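Local coordinates for DHHA1 domain protein (Clostridium perfringens, PDB 3KEW) that probably hydrolyses mischarged tRNA, as relatives of the alanyl-tRNA synthetase editing domain do, and binds a zinc ion, at residues 6-20 with 31-43. Numbering follows the deposited sequence.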
loop_
_atom_site.group_PDB
_atom_site.type_symbol
_atom_site.label_atom_id
_atom_site.label_comp_id
_atom_site.label_asym_id
_atom_site.label_seq_id
_atom_site.Cartn_x
_atom_site.Cartn_y
_atom_site.Cartn_z
ATOM N N LEU A 6 4.051 12.556 5.286
ATOM C CA LEU A 6 5.355 12.195 4.711
ATOM C C LEU A 6 5.347 10.929 3.856
ATOM O O LEU A 6 6.082 10.847 2.870
ATOM C CB LEU A 6 6.414 12.092 5.819
ATOM C CG LEU A 6 6.844 13.417 6.475
ATOM C CD1 LEU A 6 7.671 13.169 7.721
ATOM C CD2 LEU A 6 7.615 14.296 5.486
ATOM N N TYR A 7 4.486 9.976 4.222
ATOM C CA TYR A 7 4.321 8.705 3.505
ATOM C C TYR A 7 3.959 8.851 2.028
ATOM O O TYR A 7 4.252 7.962 1.231
ATOM C CB TYR A 7 3.332 7.776 4.236
ATOM C CG TYR A 7 1.985 8.368 4.615
ATOM C CD1 TYR A 7 1.738 8.812 5.917
ATOM C CD2 TYR A 7 0.948 8.449 3.682
ATOM C CE1 TYR A 7 0.505 9.347 6.269
ATOM C CE2 TYR A 7 -0.276 8.982 4.023
ATOM C CZ TYR A 7 -0.493 9.429 5.313
ATOM O OH TYR A 7 -1.724 9.939 5.645
ATOM N N TYR A 8 3.314 9.961 1.670
ATOM C CA TYR A 8 3.017 10.278 0.274
ATOM C C TYR A 8 4.083 11.163 -0.394
ATOM O O TYR A 8 3.987 11.453 -1.587
ATOM C CB TYR A 8 1.650 10.955 0.144
ATOM C CG TYR A 8 0.437 10.046 0.253
ATOM C CD1 TYR A 8 -0.754 10.519 0.818
ATOM C CD2 TYR A 8 0.470 8.718 -0.203
ATOM C CE1 TYR A 8 -1.888 9.706 0.916
ATOM C CE2 TYR A 8 -0.663 7.884 -0.099
ATOM C CZ TYR A 8 -1.834 8.387 0.463
ATOM O OH TYR A 8 -2.954 7.589 0.572
ATOM N N GLU A 9 5.083 11.600 0.373
ATOM C CA GLU A 9 6.173 12.419 -0.164
ATOM C C GLU A 9 7.411 11.568 -0.439
ATOM O O GLU A 9 8.004 11.646 -1.520
ATOM C CB GLU A 9 6.512 13.585 0.783
ATOM C CG GLU A 9 5.376 14.608 0.994
ATOM C CD GLU A 9 4.791 15.129 -0.310
ATOM O OE1 GLU A 9 5.567 15.544 -1.198
ATOM O OE2 GLU A 9 3.547 15.116 -0.446
ATOM N N ASP A 10 7.779 10.767 0.555
ATOM C CA ASP A 10 8.849 9.782 0.454
ATOM C C ASP A 10 8.450 8.563 1.277
ATOM O O ASP A 10 8.503 8.576 2.509
ATOM C CB ASP A 10 10.174 10.371 0.953
ATOM C CG ASP A 10 11.363 9.421 0.782
ATOM O OD1 ASP A 10 12.484 9.865 1.088
ATOM O OD2 ASP A 10 11.204 8.249 0.347
ATOM N N GLN A 11 8.074 7.499 0.580
ATOM C CA GLN A 11 7.570 6.288 1.230
ATOM C C GLN A 11 8.646 5.455 1.929
ATOM O O GLN A 11 8.325 4.500 2.617
ATOM C CB GLN A 11 6.787 5.424 0.234
ATOM C CG GLN A 11 7.538 5.029 -1.020
ATOM C CD GLN A 11 7.320 5.997 -2.160
ATOM O OE1 GLN A 11 7.804 7.128 -2.128
ATOM N NE2 GLN A 11 6.596 5.558 -3.180
ATOM N N TYR A 12 9.914 5.821 1.744
ATOM C CA TYR A 12 11.026 5.103 2.358
ATOM C C TYR A 12 11.533 5.734 3.645
ATOM O O TYR A 12 12.436 5.183 4.272
ATOM C CB TYR A 12 12.178 4.920 1.372
ATOM C CG TYR A 12 11.862 3.949 0.262
ATOM C CD1 TYR A 12 11.484 4.406 -1.001
ATOM C CD2 TYR A 12 11.933 2.575 0.471
ATOM C CE1 TYR A 12 11.189 3.525 -2.018
ATOM C CE2 TYR A 12 11.625 1.680 -0.546
ATOM C CZ TYR A 12 11.263 2.163 -1.789
ATOM O OH TYR A 12 10.965 1.287 -2.812
ATOM N N ILE A 13 10.958 6.872 4.039
ATOM C CA ILE A 13 11.276 7.490 5.327
ATOM C C ILE A 13 10.762 6.573 6.433
ATOM O O ILE A 13 9.560 6.294 6.508
ATOM C CB ILE A 13 10.663 8.920 5.483
ATOM C CG1 ILE A 13 11.318 9.910 4.519
ATOM C CG2 ILE A 13 10.795 9.432 6.930
ATOM C CD1 ILE A 13 10.622 11.260 4.474
ATOM N N LYS A 14 11.678 6.090 7.267
ATOM C CA LYS A 14 11.312 5.220 8.382
ATOM C C LYS A 14 11.567 5.825 9.769
ATOM O O LYS A 14 11.068 5.310 10.772
ATOM C CB LYS A 14 11.980 3.844 8.238
ATOM C CG LYS A 14 13.499 3.820 8.331
ATOM C CD LYS A 14 14.001 2.379 8.155
ATOM C CE LYS A 14 15.277 2.105 8.940
ATOM N NZ LYS A 14 16.507 2.453 8.183
ATOM N N GLU A 15 12.359 6.900 9.820
ATOM C CA GLU A 15 12.564 7.698 11.041
ATOM C C GLU A 15 12.425 9.167 10.704
ATOM O O GLU A 15 12.883 9.611 9.638
ATOM C CB GLU A 15 13.954 7.506 11.627
ATOM C CG GLU A 15 14.312 6.104 12.037
ATOM C CD GLU A 15 15.797 5.965 12.263
ATOM O OE1 GLU A 15 16.351 4.904 11.901
ATOM O OE2 GLU A 15 16.408 6.927 12.786
ATOM N N PHE A 16 11.827 9.921 11.626
ATOM C CA PHE A 16 11.570 11.347 11.425
ATOM C C PHE A 16 11.379 12.100 12.740
ATOM O O PHE A 16 11.255 11.494 13.819
ATOM C CB PHE A 16 10.371 11.568 10.489
ATOM C CG PHE A 16 9.050 11.126 11.068
ATOM C CD1 PHE A 16 8.136 12.068 11.522
ATOM C CD2 PHE A 16 8.713 9.772 11.147
ATOM C CE1 PHE A 16 6.917 11.674 12.065
ATOM C CE2 PHE A 16 7.494 9.370 11.687
ATOM C CZ PHE A 16 6.591 10.330 12.140
ATOM N N LYS A 17 11.373 13.426 12.630
ATOM C CA LYS A 17 11.190 14.318 13.762
ATOM C C LYS A 17 9.770 14.851 13.748
ATOM O O LYS A 17 9.241 15.245 12.703
ATOM C CB LYS A 17 12.211 15.465 13.726
ATOM C CG LYS A 17 13.408 15.317 14.681
ATOM C CD LYS A 17 14.169 14.014 14.528
ATOM C CE LYS A 17 15.376 13.925 15.461
ATOM N NZ LYS A 17 15.001 13.697 16.887
ATOM N N GLY A 18 9.136 14.837 14.910
ATOM C CA GLY A 18 7.755 15.274 14.993
ATOM C C GLY A 18 7.464 16.061 16.243
ATOM O O GLY A 18 8.172 15.946 17.251
ATOM N N GLU A 19 6.406 16.857 16.164
ATOM C CA GLU A 19 5.935 17.638 17.288
ATOM C C GLU A 19 4.471 17.324 17.509
ATOM O O GLU A 19 3.659 17.439 16.587
ATOM C CB GLU A 19 6.127 19.136 17.029
ATOM C CG GLU A 19 5.763 20.026 18.217
ATOM C CD GLU A 19 5.732 21.514 17.879
ATOM O OE1 GLU A 19 6.156 21.907 16.767
ATOM O OE2 GLU A 19 5.268 22.294 18.737
ATOM N N ILE A 20 4.155 16.923 18.735
ATOM C CA ILE A 20 2.788 16.656 19.142
ATOM C C ILE A 20 1.994 17.961 19.230
ATOM O O ILE A 20 2.341 18.859 19.994
ATOM C CB ILE A 20 2.736 15.872 20.477
ATOM C CG1 ILE A 20 3.247 14.443 20.265
ATOM C CG2 ILE A 20 1.312 15.844 21.020
ATOM C CD1 ILE A 20 3.397 13.614 21.526
ATOM N N HIS A 31 -4.473 9.710 22.288
ATOM C CA HIS A 31 -4.613 9.980 20.859
ATOM C C HIS A 31 -3.913 11.292 20.510
ATOM O O HIS A 31 -4.376 12.366 20.904
ATOM C CB HIS A 31 -6.096 10.057 20.472
ATOM C CG HIS A 31 -6.831 8.753 20.574
ATOM N ND1 HIS A 31 -7.770 8.362 19.643
ATOM C CD2 HIS A 31 -6.778 7.757 21.494
ATOM C CE1 HIS A 31 -8.261 7.182 19.985
ATOM N NE2 HIS A 31 -7.673 6.791 21.102
ATOM N N VAL A 32 -2.800 11.211 19.780
ATOM C CA VAL A 32 -2.028 12.415 19.439
ATOM C C VAL A 32 -2.022 12.792 17.952
ATOM O O VAL A 32 -2.059 11.932 17.064
ATOM C CB VAL A 32 -0.557 12.384 19.994
ATOM C CG1 VAL A 32 -0.537 12.132 21.501
ATOM C CG2 VAL A 32 0.320 11.364 19.256
ATOM N N LEU A 33 -1.989 14.097 17.701
ATOM C CA LEU A 33 -1.796 14.633 16.362
ATOM C C LEU A 33 -0.343 15.089 16.289
ATOM O O LEU A 33 0.240 15.461 17.317
ATOM C CB LEU A 33 -2.736 15.813 16.118
ATOM C CG LEU A 33 -3.599 15.809 14.856
ATOM C CD1 LEU A 33 -4.706 16.844 14.969
ATOM C CD2 LEU A 33 -2.769 16.044 13.599
ATOM N N LEU A 34 0.240 15.039 15.089
ATOM C CA LEU A 34 1.632 15.450 14.855
ATOM C C LEU A 34 1.683 16.515 13.764
ATOM O O LEU A 34 0.782 16.580 12.923
ATOM C CB LEU A 34 2.487 14.252 14.435
ATOM C CG LEU A 34 3.379 13.487 15.421
ATOM C CD1 LEU A 34 2.736 13.235 16.772
ATOM C CD2 LEU A 34 3.797 12.167 14.794
ATOM N N ASP A 35 2.720 17.357 13.798
ATOM C CA ASP A 35 2.912 18.387 12.771
ATOM C C ASP A 35 3.183 17.760 11.398
ATOM O O ASP A 35 2.668 18.227 10.376
ATOM C CB ASP A 35 4.010 19.394 13.176
ATOM C CG ASP A 35 5.428 18.788 13.201
ATOM O OD1 ASP A 35 6.322 19.374 12.556
ATOM O OD2 ASP A 35 5.662 17.749 13.855
ATOM N N GLN A 36 3.973 16.685 11.403
ATOM C CA GLN A 36 4.273 15.883 10.213
ATOM C C GLN A 36 4.336 14.416 10.610
ATOM O O GLN A 36 4.818 14.084 11.692
ATOM C CB GLN A 36 5.588 16.332 9.554
ATOM C CG GLN A 36 6.874 16.106 10.350
ATOM C CD GLN A 36 8.086 16.743 9.692
ATOM O OE1 GLN A 36 8.054 17.115 8.518
ATOM N NE2 GLN A 36 9.161 16.878 10.453
ATOM N N THR A 37 3.835 13.538 9.751
ATOM C CA THR A 37 3.878 12.111 10.067
ATOM C C THR A 37 4.213 11.223 8.866
ATOM O O THR A 37 3.806 11.492 7.732
ATOM C CB THR A 37 2.606 11.634 10.834
ATOM O OG1 THR A 37 2.819 10.315 11.350
ATOM C CG2 THR A 37 1.356 11.664 9.952
ATOM N N ALA A 38 4.989 10.184 9.135
ATOM C CA ALA A 38 5.254 9.129 8.166
ATOM C C ALA A 38 4.454 7.869 8.512
ATOM O O ALA A 38 4.623 6.834 7.876
ATOM C CB ALA A 38 6.762 8.819 8.108
ATOM N N PHE A 39 3.592 7.956 9.531
ATOM C CA PHE A 39 2.707 6.843 9.894
ATOM C C PHE A 39 1.505 6.825 8.951
ATOM O O PHE A 39 0.688 7.755 8.957
ATOM C CB PHE A 39 2.246 6.928 11.363
ATOM C CG PHE A 39 3.346 6.675 12.379
ATOM C CD1 PHE A 39 3.547 5.399 12.909
ATOM C CD2 PHE A 39 4.171 7.709 12.814
ATOM C CE1 PHE A 39 4.571 5.150 13.826
ATOM C CE2 PHE A 39 5.188 7.476 13.750
ATOM C CZ PHE A 39 5.393 6.190 14.251
ATOM N N PHE A 40 1.422 5.776 8.125
ATOM C CA PHE A 40 0.281 5.543 7.230
ATOM C C PHE A 40 -0.892 5.122 8.109
ATOM O O PHE A 40 -0.719 4.244 8.970
ATOM C CB PHE A 40 0.634 4.431 6.230
ATOM C CG PHE A 40 -0.347 4.261 5.087
ATOM C CD1 PHE A 40 -0.809 2.986 4.739
ATOM C CD2 PHE A 40 -0.780 5.353 4.338
ATOM C CE1 PHE A 40 -1.694 2.806 3.668
ATOM C CE2 PHE A 40 -1.667 5.188 3.271
ATOM C CZ PHE A 40 -2.120 3.906 2.926
ATOM N N PRO A 41 -2.058 5.788 7.956
ATOM C CA PRO A 41 -3.286 5.390 8.673
ATOM C C PRO A 41 -4.019 4.167 8.077
ATOM O O PRO A 41 -4.872 3.565 8.751
ATOM C CB PRO A 41 -4.171 6.642 8.570
ATOM C CG PRO A 41 -3.734 7.311 7.304
ATOM C CD PRO A 41 -2.271 6.994 7.129
ATOM N N GLY A 42 -3.670 3.805 6.843
ATOM C CA GLY A 42 -4.409 2.806 6.079
ATOM C C GLY A 42 -5.026 3.441 4.848
ATOM O O GLY A 42 -5.232 4.654 4.822
ATOM N N GLY A 43 -5.321 2.631 3.829
ATOM C CA GLY A 43 -5.895 3.133 2.574
ATOM C C GLY A 43 -5.733 2.186 1.396
ATOM O O GLY A 43 -4.721 1.499 1.275
#
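Ile20 and Leu34 form a non-hydrogen-bonded pair in the antiparallel hairpin of strands 15-26 and 29-34, part of a six-stranded closed barrel, and Ile20 CG1 touches Leu34 CD1 at 3.7 Å. Next along, Asp35 grips Glu19 twice: its N donates to Glu19 O at 2.9 Å, and its OD2 accepts from Glu19 N (2.6 Å), which lies above the carboxylate plane. A chi1 of 68° sets Asp35 CG between its own backbone N and carbonyl carbon, from where OD2 reaches the N-H of Glu19. Gln36, extended beyond CG, sends NE2 to Lys17 O (2.8 Å). Leu6 N, just after strand 4-5, donates to Thr37 O of the parallel strand 36-37 (2.7 Å). Ala38 N sits over one face of the Phe16 ring, offset toward the rim, 3.4 Å from Phe16 CZ, and Phe16 meets Phe39 rim to rim. Phe40 turns its edge to the Tyr7 face in a T-shaped pair, planes at 72°, and its CA lies over that ring, 4.1 Å from the centroid and 21° off the normal, a CH-pi contact. In the second shell, Asp49 accepts from Phe40 N, and Thr37 OG1, also hydrogen-bonded to His70 NE2, accepts from Phe39 N at 3.1 Å, an ST turn.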